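Local coordinates for protein importin-95 (Chaetomium thermophilum, PDB 4XRI) that probably acts as an importin-beta nuclear transport receptor that carries cargo proteins into the nucleus and is expected to bind a small GTPase, at residues A[782-787]-A[824-829]; A[727-732]-A[772-777]; A[793-798]-A[832-837]; A[766-771]-A[816-821]; A[842-847]-A[862-867]. The protein carries 2 engineered substitutions. All blocks are in the same frame, centred on the assembly; numbering follows the deposited sequence.

Contact 1 (A[782-787]-A[824-829])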
# COMPACT_ATOMS: atom_id res chain seq x y z
N ASN A 782 5.54 19.71 41.58
CA ASN A 782 4.55 19.99 42.62
C ASN A 782 3.53 21.03 42.17
O ASN A 782 3.22 21.97 42.90
CB ASN A 782 5.24 20.45 43.90
CG ASN A 782 6.15 19.39 44.48
OD1 ASN A 782 7.34 19.63 44.71
ND2 ASN A 782 5.61 18.20 44.70
N LYS A 783 3.03 20.87 40.95
CA LYS A 783 2.03 21.77 40.40
C LYS A 783 0.76 21.01 40.02
O LYS A 783 0.17 21.28 38.99
CB LYS A 783 2.57 22.50 39.17
CG LYS A 783 3.80 23.35 39.42
CD LYS A 783 4.19 24.11 38.15
CE LYS A 783 5.43 24.95 38.36
NZ LYS A 783 5.75 25.83 37.19
N THR A 784 0.35 20.05 40.84
CA THR A 784 -0.84 19.27 40.50
C THR A 784 -2.10 20.10 40.67
O THR A 784 -3.15 19.79 40.09
CB THR A 784 -0.95 17.98 41.33
OG1 THR A 784 -0.92 18.31 42.73
CG2 THR A 784 0.21 17.05 41.02
N ASN A 785 -2.00 21.16 41.47
CA ASN A 785 -3.11 22.08 41.65
C ASN A 785 -3.52 22.75 40.34
O ASN A 785 -4.70 22.88 40.04
CB ASN A 785 -2.75 23.14 42.69
CG ASN A 785 -1.41 23.79 42.43
OD1 ASN A 785 -1.00 23.94 41.28
ND2 ASN A 785 -0.72 24.18 43.49
N VAL A 786 -2.53 23.15 39.55
CA VAL A 786 -2.81 23.85 38.30
C VAL A 786 -3.26 22.87 37.21
O VAL A 786 -3.89 23.25 36.22
CB VAL A 786 -1.59 24.66 37.82
CG1 VAL A 786 -0.45 23.76 37.42
CG2 VAL A 786 -1.97 25.50 36.66
N LEU A 787 -2.97 21.59 37.42
CA LEU A 787 -3.39 20.56 36.47
C LEU A 787 -4.82 20.10 36.74
O LEU A 787 -5.55 19.73 35.81
CB LEU A 787 -2.43 19.37 36.53
CG LEU A 787 -2.84 18.12 35.73
CD1 LEU A 787 -2.85 18.40 34.23
CD2 LEU A 787 -1.94 16.95 36.07
N ASP A 824 -0.79 8.41 40.77
CA ASP A 824 0.42 8.92 41.40
C ASP A 824 0.31 10.41 41.69
O ASP A 824 0.68 10.87 42.77
CB ASP A 824 1.64 8.64 40.52
CG ASP A 824 2.46 7.47 41.02
OD1 ASP A 824 2.74 6.56 40.22
OD2 ASP A 824 2.83 7.48 42.21
N ALA A 825 -0.20 11.16 40.71
CA ALA A 825 -0.25 12.61 40.80
C ALA A 825 -1.24 13.09 41.86
O ALA A 825 -1.05 14.15 42.45
CB ALA A 825 -0.61 13.21 39.45
N TYR A 826 -2.28 12.31 42.09
CA TYR A 826 -3.26 12.63 43.12
C TYR A 826 -3.47 11.43 44.03
O TYR A 826 -4.44 10.68 43.86
CB TYR A 826 -4.57 13.09 42.50
CG TYR A 826 -4.42 14.29 41.59
CD1 TYR A 826 -4.43 15.57 42.11
CD2 TYR A 826 -4.25 14.13 40.23
CE1 TYR A 826 -4.28 16.68 41.29
CE2 TYR A 826 -4.10 15.22 39.40
CZ TYR A 826 -4.12 16.49 39.93
OH TYR A 826 -3.97 17.58 39.11
N PRO A 827 -2.56 11.24 44.99
CA PRO A 827 -2.61 10.10 45.92
C PRO A 827 -3.66 10.32 47.01
O PRO A 827 -4.49 11.22 46.86
CB PRO A 827 -1.20 10.08 46.51
CG PRO A 827 -0.79 11.51 46.51
CD PRO A 827 -1.43 12.13 45.28
N ASN A 828 -3.59 9.53 48.08
CA ASN A 828 -4.57 9.54 49.17
C ASN A 828 -6.01 9.78 48.71
O ASN A 828 -6.73 10.60 49.28
CB ASN A 828 -4.19 10.58 50.23
CG ASN A 828 -2.98 10.18 51.05
OD1 ASN A 828 -2.64 8.99 51.14
ND2 ASN A 828 -2.30 11.16 51.63
N GLY A 829 -6.41 9.08 47.65
CA GLY A 829 -7.79 9.00 47.22
C GLY A 829 -8.52 10.30 46.92
O GLY A 829 -9.62 10.53 47.42
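Segment 782-787 passes the C-terminal end of helix 809-825, the nearest backbone approach being 6.7 Å between T784 CA and A825 CA. Y826, the first residue to leave helical geometry after that helix, provides the bridge. Its CG stands anti to its own carbonyl carbon (chi1 -58°), which carries the ring alongside T784, the two side chains passing in opposite directions. At the far end of the ring Y826 OH donates a hydrogen bond of 2.6 Å to T784 O. The acceptor lies at the ring edge, near its plane, and the bond meets the carbonyl at a C=O...O angle of 132° with the hydroxyl tilted 16° from the carbonyl plane. T784 O also takes a weak backbone bond from L787 N, 3.2 Å away.

Carbon contacts lie beside this polar pair. T784 CB lies 3.6 Å from Y826 CE1, while its methyl CG2 meets A825 O at 3.5 Å. L787 CB sits 3.5 Å from Y826 OH, and its CG and CD2 lie almost as near. L787 and A825 also both pack on I775 of helix 754-780, within the helical solenoid of this HEAT-repeat protein. Tyrosine suits its place because it can offer an apolar ring to these carbons and still deliver a donor. A backbone carbonyl at a short, weakly bonded turn thus gains a firm partner in a largely buried setting.

Contact 2 (A[727-732]-A[772-777])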
# COMPACT_ATOMS: atom_id res chain seq x y z
N GLY A 727 8.43 21.79 35.21
CA GLY A 727 7.66 22.92 35.69
C GLY A 727 7.56 24.07 34.70
O GLY A 727 6.65 24.89 34.78
N HIS A 728 8.50 24.13 33.77
CA HIS A 728 8.47 25.14 32.71
C HIS A 728 7.21 25.05 31.87
O HIS A 728 6.73 26.05 31.35
CB HIS A 728 9.69 25.00 31.79
CG HIS A 728 10.95 25.57 32.36
ND1 HIS A 728 11.88 24.81 33.04
CD2 HIS A 728 11.45 26.83 32.34
CE1 HIS A 728 12.89 25.57 33.41
NE2 HIS A 728 12.65 26.80 33.00
N PHE A 729 6.66 23.84 31.77
CA PHE A 729 5.53 23.59 30.87
C PHE A 729 4.25 24.32 31.30
O PHE A 729 3.31 24.42 30.52
CB PHE A 729 5.25 22.09 30.76
CG PHE A 729 4.46 21.71 29.54
CD1 PHE A 729 5.09 21.51 28.33
CD2 PHE A 729 3.08 21.59 29.61
CE1 PHE A 729 4.36 21.18 27.20
CE2 PHE A 729 2.35 21.25 28.48
CZ PHE A 729 2.99 21.05 27.28
N GLU A 730 4.22 24.82 32.53
CA GLU A 730 3.06 25.58 33.00
C GLU A 730 2.80 26.77 32.08
O GLU A 730 1.65 27.19 31.90
CB GLU A 730 3.25 26.05 34.45
CG GLU A 730 2.04 26.78 35.01
CD GLU A 730 2.23 27.23 36.44
OE1 GLU A 730 3.36 27.12 36.97
OE2 GLU A 730 1.24 27.71 37.04
N THR A 731 3.87 27.28 31.49
CA THR A 731 3.78 28.37 30.52
C THR A 731 2.90 27.99 29.32
O THR A 731 2.24 28.85 28.74
CB THR A 731 5.19 28.77 30.02
OG1 THR A 731 5.95 29.30 31.12
CG2 THR A 731 5.12 29.82 28.92
N TYR A 732 2.87 26.71 28.98
CA TYR A 732 2.14 26.25 27.80
C TYR A 732 0.87 25.49 28.13
O TYR A 732 0.13 25.09 27.22
CB TYR A 732 3.04 25.37 26.93
CG TYR A 732 4.38 25.99 26.63
CD1 TYR A 732 4.49 27.02 25.70
CD2 TYR A 732 5.53 25.57 27.28
CE1 TYR A 732 5.71 27.60 25.43
CE2 TYR A 732 6.75 26.14 27.01
CZ TYR A 732 6.83 27.16 26.09
OH TYR A 732 8.05 27.73 25.82
N GLY A 772 0.13 12.29 29.42
CA GLY A 772 1.08 11.52 30.20
C GLY A 772 2.33 12.31 30.58
O GLY A 772 2.75 12.30 31.73
N GLY A 773 2.92 12.99 29.60
CA GLY A 773 4.09 13.81 29.85
C GLY A 773 3.76 15.02 30.71
O GLY A 773 4.55 15.42 31.56
N ILE A 774 2.58 15.60 30.48
CA ILE A 774 2.14 16.77 31.22
C ILE A 774 1.89 16.44 32.70
O ILE A 774 2.33 17.18 33.59
CB ILE A 774 0.86 17.36 30.60
CG1 ILE A 774 1.17 18.01 29.26
CG2 ILE A 774 0.24 18.38 31.54
CD1 ILE A 774 -0.05 18.43 28.47
N ILE A 775 1.18 15.34 32.95
CA ILE A 775 0.91 14.91 34.32
C ILE A 775 2.21 14.70 35.09
O ILE A 775 2.34 15.14 36.23
CB ILE A 775 0.08 13.60 34.35
CG1 ILE A 775 -1.31 13.84 33.76
CG2 ILE A 775 -0.05 13.08 35.77
CD1 ILE A 775 -2.01 12.56 33.35
N GLY A 776 3.17 14.05 34.45
CA GLY A 776 4.48 13.83 35.04
C GLY A 776 5.22 15.13 35.31
O GLY A 776 5.88 15.27 36.34
N ALA A 777 5.11 16.08 34.39
CA ALA A 777 5.78 17.37 34.52
C ALA A 777 5.21 18.16 35.70
O ALA A 777 5.96 18.77 36.47
CB ALA A 777 5.65 18.17 33.24
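Apolar packing carries the contact, and its centre is F729 against I774. The ring corner F729 CE2 rests 3.5 Å from I774 CG1 and 3.7 Å from I774 CD1, and the two side chains cross at about a right angle. F729 swings CG anti to its backbone nitrogen (chi1 -160°), directing the ring at helix 754-780, and Y732 CB covers the centre of one ring face. I774 offers the CG1-CD1 arm; a long, branched aliphatic chain is well fitted to lie against an aromatic corner in a buried interface.

Backbone approach supplies the second kind of contact. G727 CA comes within 6.0 Å of A777 CA, and A777, which points its side chain at the other segment, suits this closeness because it brings only a small methyl. G727 N stands 4.1 Å from A777 O without bonding to it.

The contact joins the start of helix 730-743 to helix 754-780, the next helix of the alpha-solenoid in this HEAT-repeat protein. A722 of helix 711-725 touches F729, I774 and A777 together.

Hydrogen bonds act within and around the segments and not between them. The turn that presents F729 is held by Y732 N to F729 O at 2.8 Å and T731 N to H728 O at 3.1 Å. A777 O receives S781 OG, while K783 NZ bonds to G727 O and forms a salt bridge with E730.

Contact 3 (A[793-798]-A[832-837])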
# COMPACT_ATOMS: atom_id res chain seq x y z
N SER A 793 -11.58 16.21 31.93
CA SER A 793 -11.54 16.04 30.49
C SER A 793 -10.67 14.85 30.10
O SER A 793 -10.89 14.23 29.05
CB SER A 793 -11.01 17.31 29.82
OG SER A 793 -9.66 17.55 30.19
N ILE A 794 -9.70 14.52 30.94
CA ILE A 794 -8.84 13.37 30.69
C ILE A 794 -9.62 12.07 30.87
O ILE A 794 -9.53 11.17 30.04
CB ILE A 794 -7.61 13.36 31.61
CG1 ILE A 794 -6.77 14.62 31.40
CG2 ILE A 794 -6.77 12.12 31.37
CD1 ILE A 794 -5.54 14.68 32.28
N PHE A 795 -10.38 12.00 31.95
CA PHE A 795 -11.25 10.85 32.20
C PHE A 795 -12.28 10.69 31.10
O PHE A 795 -12.61 9.57 30.69
CB PHE A 795 -11.95 10.98 33.55
CG PHE A 795 -11.12 10.52 34.72
CD1 PHE A 795 -10.46 11.44 35.51
CD2 PHE A 795 -11.01 9.18 35.02
CE1 PHE A 795 -9.70 11.03 36.59
CE2 PHE A 795 -10.25 8.76 36.10
CZ PHE A 795 -9.59 9.68 36.88
N ALA A 796 -12.80 11.82 30.62
CA ALA A 796 -13.79 11.83 29.55
C ALA A 796 -13.26 11.13 28.30
O ALA A 796 -13.95 10.30 27.71
CB ALA A 796 -14.19 13.26 29.22
N LEU A 797 -12.04 11.47 27.92
CA LEU A 797 -11.40 10.84 26.77
C LEU A 797 -11.13 9.36 27.02
O LEU A 797 -11.35 8.53 26.14
CB LEU A 797 -10.09 11.56 26.43
CG LEU A 797 -9.23 10.91 25.35
CD1 LEU A 797 -10.02 10.71 24.07
CD2 LEU A 797 -8.02 11.77 25.10
N LEU A 798 -10.63 9.05 28.21
CA LEU A 798 -10.40 7.66 28.62
C LEU A 798 -11.66 6.82 28.42
O LEU A 798 -11.60 5.70 27.91
CB LEU A 798 -9.95 7.59 30.08
CG LEU A 798 -8.51 7.98 30.40
CD1 LEU A 798 -8.31 8.02 31.91
CD2 LEU A 798 -7.54 6.99 29.77
N ALA A 832 -10.43 8.68 43.95
CA ALA A 832 -10.96 7.35 44.26
C ALA A 832 -12.34 7.15 43.65
O ALA A 832 -12.66 6.06 43.17
CB ALA A 832 -11.02 7.15 45.77
N ASP A 833 -13.15 8.20 43.66
CA ASP A 833 -14.49 8.17 43.07
C ASP A 833 -14.44 7.84 41.59
O ASP A 833 -15.13 6.95 41.11
CB ASP A 833 -15.20 9.50 43.28
CG ASP A 833 -15.60 9.73 44.73
OD1 ASP A 833 -15.63 8.75 45.50
OD2 ASP A 833 -15.87 10.89 45.09
N ALA A 834 -13.62 8.59 40.86
CA ALA A 834 -13.52 8.43 39.41
C ALA A 834 -12.89 7.10 39.03
O ALA A 834 -13.12 6.59 37.93
CB ALA A 834 -12.74 9.59 38.80
N PHE A 835 -12.09 6.53 39.92
CA PHE A 835 -11.37 5.29 39.63
C PHE A 835 -12.21 4.04 39.90
O PHE A 835 -12.08 3.04 39.19
CB PHE A 835 -10.08 5.22 40.45
CG PHE A 835 -8.95 6.01 39.85
CD1 PHE A 835 -8.15 6.81 40.65
CD2 PHE A 835 -8.68 5.95 38.50
CE1 PHE A 835 -7.10 7.54 40.11
CE2 PHE A 835 -7.64 6.67 37.94
CZ PHE A 835 -6.85 7.46 38.75
N ARG A 836 -13.08 4.11 40.91
CA ARG A 836 -13.90 2.96 41.28
C ARG A 836 -15.07 2.76 40.32
O ARG A 836 -15.83 1.80 40.46
CB ARG A 836 -14.42 3.12 42.71
CG ARG A 836 -15.27 4.35 42.94
CD ARG A 836 -15.71 4.47 44.39
NE ARG A 836 -16.37 5.75 44.65
CZ ARG A 836 -17.15 5.98 45.70
NH1 ARG A 836 -17.71 7.17 45.86
NH2 ARG A 836 -17.37 5.02 46.59
N GLN A 837 -15.21 3.67 39.36
CA GLN A 837 -16.21 3.52 38.31
C GLN A 837 -15.97 2.22 37.55
O GLN A 837 -14.82 1.80 37.39
CB GLN A 837 -16.19 4.71 37.35
CG GLN A 837 -16.81 5.98 37.92
CD GLN A 837 -16.75 7.14 36.95
OE1 GLN A 837 -17.76 7.54 36.37
NE2 GLN A 837 -15.55 7.68 36.75
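A834, whose methyl meets the ring of F795, belongs to a short helix braced on its outer side by a salt bridge of 2.6 Å between R836 NH1 and D833 OD1. A second bond secures the turn that follows: Q837 NE2 donates to A834 O at 2.9 Å, almost straight and close to the plane of the glutamine amide. Glutamine is long enough to fold back here on the carbonyl of the residue three places earlier.

Across the contact the work is done by F795. Its CG stands anti to the carbonyl carbon (chi1 -83°), and the ring projects from helix 791-802 into the angle between A834 and F835. A834 CB lies over one face in a CH-pi contact, 3.9 Å from the centroid of the F795 ring and 19° off its normal. The edge of the F795 ring is turned to the face of F835 in an offset edge-to-face pair, with ring centroids 5.4 Å apart and planes inclined at 63°. The nearest carbons are F795 CZ and F835 CE2, 3.7 Å apart. Alanine suits its place since a small methyl can settle over the ring face while the face of F835 meets the edge.

In this part of the HEAT-repeat solenoid, I840 of helix 838-849 also packs on F795, F835 leans on I819 of helix 809-825 and Q871 of helix 855-872, and I794 and L797 pack against helix 754-780.

Contact 4 (A[766-771]-A[816-821]); sequences GIMDAW and MGVIGD
Helices 754-780 and 809-825 come together at M768 and V818, whose CA atoms, 6.9 Å apart, are the nearest pair of the two segments. V818 aims its side chain at the facing helix. CG1 is anti to the valine nitrogen (chi1 161°), and the other methyl, CG2, does most of the touching. It lies 3.4 Å from M768 O and 3.5 Å from M768 SD; W771 CB borders it more loosely at 4.4 Å.

M768 lays its CG and SD against this methyl. Its chain bends at both chi2 and chi3 (each 54°), which curls the thioether beside V818 so that SD also comes 3.8 Å from V818 CB, the two side chains crossing at about a right angle. A flexible, unbranched methionine can adapt in this way to a compact valine. The W771 indole leads away to A737, L740 and I794 of helices 730-743 and 791-802.

Two helices of the C-terminal alpha-solenoid pack here, with L797 and I801 of helix 791-802 also on M768. No hydrogen bond or charge links the segments, so the interface rests on apolar shape: a sulfur and a methyl meet between the buried residues M768, W771 and V818.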
# COMPACT_ATOMS: atom_id res chain seq x y z
N GLY A 766 -1.52 10.20 20.42
CA GLY A 766 -0.81 11.45 20.62
C GLY A 766 -1.32 12.21 21.83
O GLY A 766 -0.53 12.65 22.66
N ILE A 767 -2.64 12.36 21.93
CA ILE A 767 -3.25 13.06 23.05
C ILE A 767 -2.86 12.42 24.39
O ILE A 767 -2.47 13.11 25.33
CB ILE A 767 -4.79 13.07 22.97
CG1 ILE A 767 -5.26 13.66 21.64
CG2 ILE A 767 -5.36 13.86 24.13
CD1 ILE A 767 -6.77 13.59 21.45
N MET A 768 -2.97 11.10 24.45
CA MET A 768 -2.67 10.37 25.67
C MET A 768 -1.20 10.50 26.06
O MET A 768 -0.87 10.64 27.23
CB MET A 768 -3.04 8.89 25.51
CG MET A 768 -3.43 8.21 26.80
SD MET A 768 -4.74 9.07 27.68
CE MET A 768 -5.99 9.18 26.42
N ASP A 769 -0.32 10.46 25.06
CA ASP A 769 1.10 10.68 25.29
C ASP A 769 1.32 12.08 25.85
O ASP A 769 2.11 12.27 26.78
CB ASP A 769 1.90 10.50 24.00
CG ASP A 769 1.93 9.06 23.53
OD1 ASP A 769 1.62 8.16 24.33
OD2 ASP A 769 2.27 8.83 22.35
N ALA A 770 0.61 13.06 25.28
CA ALA A 770 0.71 14.44 25.72
C ALA A 770 0.31 14.58 27.18
O ALA A 770 1.08 15.11 27.99
CB ALA A 770 -0.17 15.34 24.85
N TRP A 771 -0.87 14.08 27.53
CA TRP A 771 -1.35 14.14 28.91
C TRP A 771 -0.38 13.43 29.86
O TRP A 771 -0.10 13.92 30.95
CB TRP A 771 -2.75 13.52 29.04
CG TRP A 771 -3.87 14.44 28.61
CD1 TRP A 771 -4.86 14.15 27.72
CD2 TRP A 771 -4.11 15.78 29.06
NE1 TRP A 771 -5.71 15.23 27.59
CE2 TRP A 771 -5.26 16.24 28.40
CE3 TRP A 771 -3.46 16.64 29.96
CZ2 TRP A 771 -5.78 17.52 28.61
CZ3 TRP A 771 -3.97 17.90 30.16
CH2 TRP A 771 -5.13 18.33 29.49
N MET A 816 -3.57 3.17 29.88
CA MET A 816 -3.20 2.55 31.14
C MET A 816 -2.16 3.40 31.85
O MET A 816 -2.24 3.62 33.06
CB MET A 816 -2.66 1.13 30.93
CG MET A 816 -3.65 0.14 30.33
SD MET A 816 -5.05 -0.27 31.39
CE MET A 816 -6.31 0.84 30.77
N GLY A 817 -1.18 3.88 31.09
CA GLY A 817 -0.13 4.72 31.62
C GLY A 817 -0.66 5.98 32.26
O GLY A 817 -0.23 6.35 33.35
N VAL A 818 -1.61 6.63 31.60
CA VAL A 818 -2.19 7.87 32.11
C VAL A 818 -3.00 7.63 33.37
O VAL A 818 -2.94 8.43 34.31
CB VAL A 818 -3.06 8.55 31.03
CG1 VAL A 818 -4.03 9.55 31.65
CG2 VAL A 818 -2.18 9.23 30.00
N ILE A 819 -3.75 6.54 33.40
CA ILE A 819 -4.51 6.16 34.59
C ILE A 819 -3.58 6.01 35.79
O ILE A 819 -3.86 6.55 36.87
CB ILE A 819 -5.28 4.84 34.36
CG1 ILE A 819 -6.44 5.06 33.39
CG2 ILE A 819 -5.79 4.29 35.69
CD1 ILE A 819 -7.10 3.78 32.94
N GLY A 820 -2.48 5.30 35.60
CA GLY A 820 -1.48 5.13 36.64
C GLY A 820 -0.84 6.45 37.03
O GLY A 820 -0.69 6.74 38.22
N ASP A 821 -0.47 7.25 36.04
CA ASP A 821 0.13 8.57 36.28
C ASP A 821 -0.79 9.44 37.12
O ASP A 821 -0.34 10.11 38.05
CB ASP A 821 0.44 9.27 34.95
CG ASP A 821 1.55 8.60 34.18
OD1 ASP A 821 2.36 7.87 34.80
OD2 ASP A 821 1.61 8.79 32.94

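Contact 5 (A[842-847]-A[862-867]); sequences AMIRET and RWAREQ
I844 contributes most of the buried surface, and it meets two successive residues of helix 855-872, A864 and R865. Its two branches divide the task. CG2, anti to the isoleucine nitrogen, faces the backbone and the root of R865, 3.9 Å from R865 N and 4.0 Å from R865 CB. CG1 stands anti to the carbonyl carbon instead (chi1 -57°) and extends CD1 to A864, where it lies 4.2 Å from A864 CB. A beta-branched residue is well suited to spanning neighbouring positions on a facing helix in this manner.

A864 presents a methyl to I844, and its small size goes with the close approach of the backbones: I844 CA and R865 CA are 6.5 Å apart. R865 takes part only with the start of its chain. The rest leads away, bending at chi3, so the aliphatic base packs while the guanidinium lies far from the isoleucine. V868, one turn after A864, adds another apolar surface to I844.

The segments run in broadly opposite senses in a hairpin of two successive helices packed through I844, as in the helical pairs of HEAT-type alpha-solenoids, here close to the C-terminal end of the importin-beta chain.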
# COMPACT_ATOMS: atom_id res chain seq x y z
N ALA A 842 -13.22 -2.20 33.98
CA ALA A 842 -13.43 -2.98 32.77
C ALA A 842 -12.37 -2.69 31.72
O ALA A 842 -11.86 -3.60 31.07
CB ALA A 842 -14.82 -2.71 32.21
N MET A 843 -12.03 -1.41 31.57
CA MET A 843 -11.02 -0.98 30.61
C MET A 843 -9.67 -1.61 30.91
O MET A 843 -9.01 -2.14 30.01
CB MET A 843 -10.90 0.55 30.62
CG MET A 843 -10.04 1.12 29.51
SD MET A 843 -9.84 2.91 29.69
CE MET A 843 -9.07 3.33 28.13
N ILE A 844 -9.26 -1.54 32.17
CA ILE A 844 -7.98 -2.09 32.60
C ILE A 844 -7.96 -3.61 32.50
O ILE A 844 -7.01 -4.19 31.97
CB ILE A 844 -7.66 -1.69 34.04
CG1 ILE A 844 -7.65 -0.17 34.17
CG2 ILE A 844 -6.32 -2.28 34.48
CD1 ILE A 844 -7.43 0.30 35.57
N ARG A 845 -9.02 -4.24 32.99
CA ARG A 845 -9.12 -5.69 32.97
C ARG A 845 -9.07 -6.23 31.54
O ARG A 845 -8.41 -7.23 31.28
CB ARG A 845 -10.41 -6.15 33.65
CG ARG A 845 -10.55 -7.66 33.70
CD ARG A 845 -11.99 -8.08 33.93
NE ARG A 845 -12.22 -9.45 33.49
CZ ARG A 845 -12.44 -9.80 32.23
NH1 ARG A 845 -12.64 -11.07 31.91
NH2 ARG A 845 -12.45 -8.88 31.28
N GLU A 846 -9.75 -5.55 30.63
CA GLU A 846 -9.73 -5.94 29.22
C GLU A 846 -8.32 -5.84 28.66
O GLU A 846 -7.89 -6.68 27.87
CB GLU A 846 -10.67 -5.06 28.39
CG GLU A 846 -10.67 -5.40 26.91
CD GLU A 846 -11.26 -4.29 26.06
OE1 GLU A 846 -10.86 -3.12 26.23
OE2 GLU A 846 -12.13 -4.60 25.21
N THR A 847 -7.60 -4.81 29.08
CA THR A 847 -6.26 -4.54 28.57
C THR A 847 -5.26 -5.56 29.08
O THR A 847 -4.40 -6.03 28.33
CB THR A 847 -5.78 -3.13 28.96
OG1 THR A 847 -6.85 -2.19 28.77
CG2 THR A 847 -4.59 -2.72 28.10
N ARG A 862 -1.20 -3.88 34.42
CA ARG A 862 -1.09 -4.39 35.78
C ARG A 862 -0.74 -3.27 36.74
O ARG A 862 -1.29 -3.18 37.84
CB ARG A 862 -0.04 -5.50 35.85
CG ARG A 862 -0.53 -6.81 35.26
CD ARG A 862 0.50 -7.92 35.41
NE ARG A 862 -0.02 -9.18 34.90
CZ ARG A 862 0.72 -10.13 34.33
NH1 ARG A 862 0.15 -11.24 33.89
NH2 ARG A 862 2.03 -9.96 34.21
N TRP A 863 0.18 -2.40 36.32
CA TRP A 863 0.53 -1.23 37.12
C TRP A 863 -0.68 -0.34 37.33
O TRP A 863 -0.91 0.17 38.42
CB TRP A 863 1.66 -0.44 36.46
CG TRP A 863 1.96 0.86 37.16
CD1 TRP A 863 2.36 1.01 38.45
CD2 TRP A 863 1.90 2.17 36.60
NE1 TRP A 863 2.55 2.34 38.74
CE2 TRP A 863 2.27 3.08 37.61
CE3 TRP A 863 1.57 2.68 35.34
CZ2 TRP A 863 2.32 4.45 37.41
CZ3 TRP A 863 1.62 4.05 35.14
CH2 TRP A 863 1.99 4.92 36.17
N ALA A 864 -1.47 -0.17 36.27
CA ALA A 864 -2.68 0.63 36.33
C ALA A 864 -3.65 0.05 37.35
O ALA A 864 -4.20 0.77 38.17
CB ALA A 864 -3.34 0.71 34.96
N ARG A 865 -3.86 -1.27 37.29
CA ARG A 865 -4.74 -1.95 38.23
C ARG A 865 -4.30 -1.72 39.67
O ARG A 865 -5.10 -1.36 40.53
CB ARG A 865 -4.79 -3.45 37.95
CG ARG A 865 -5.47 -4.25 39.04
CD ARG A 865 -5.44 -5.74 38.75
NE ARG A 865 -4.09 -6.21 38.44
CZ ARG A 865 -3.78 -7.48 38.19
NH1 ARG A 865 -4.72 -8.42 38.23
NH2 ARG A 865 -2.53 -7.81 37.91
N GLU A 866 -3.00 -1.92 39.92
CA GLU A 866 -2.44 -1.75 41.25
C GLU A 866 -2.59 -0.30 41.70
O GLU A 866 -2.98 -0.04 42.83
CB GLU A 866 -0.96 -2.16 41.26
CG GLU A 866 -0.53 -2.77 42.58
CD GLU A 866 -1.20 -4.10 42.84
OE1 GLU A 866 -1.36 -4.88 41.88
OE2 GLU A 866 -1.58 -4.37 44.00
N GLN A 867 -2.29 0.64 40.80
CA GLN A 867 -2.45 2.07 41.09
C GLN A 867 -3.88 2.42 41.46
O GLN A 867 -4.14 3.19 42.39
CB GLN A 867 -2.02 2.89 39.87
CG GLN A 867 -0.52 2.96 39.66
CD GLN A 867 0.20 3.74 40.75
OE1 GLN A 867 0.33 3.29 41.89
NE2 GLN A 867 0.68 4.93 40.39

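Followed from the N terminus, the chain opens contact 2 at 727-732 and closes it on helix 754-780, after contact 4 has already left that helix at 766-771; these two loops cross. Contact 1 opens at 782-787 and contact 3 at 793-798 before contact 4 closes at 816-821, and then contacts 1 and 3 close in turn at 824-829 and 832-837, so contacts 1, 3 and 4 all cross one another. Contact 5 follows in series as a short hairpin. Helix 754-780 links contacts 2 and 4, and helix 809-825 links 4 and 1. K783 joins contact 1 to contact 2, while G820 O and Q867 NE2 tie contact 4 to contact 5.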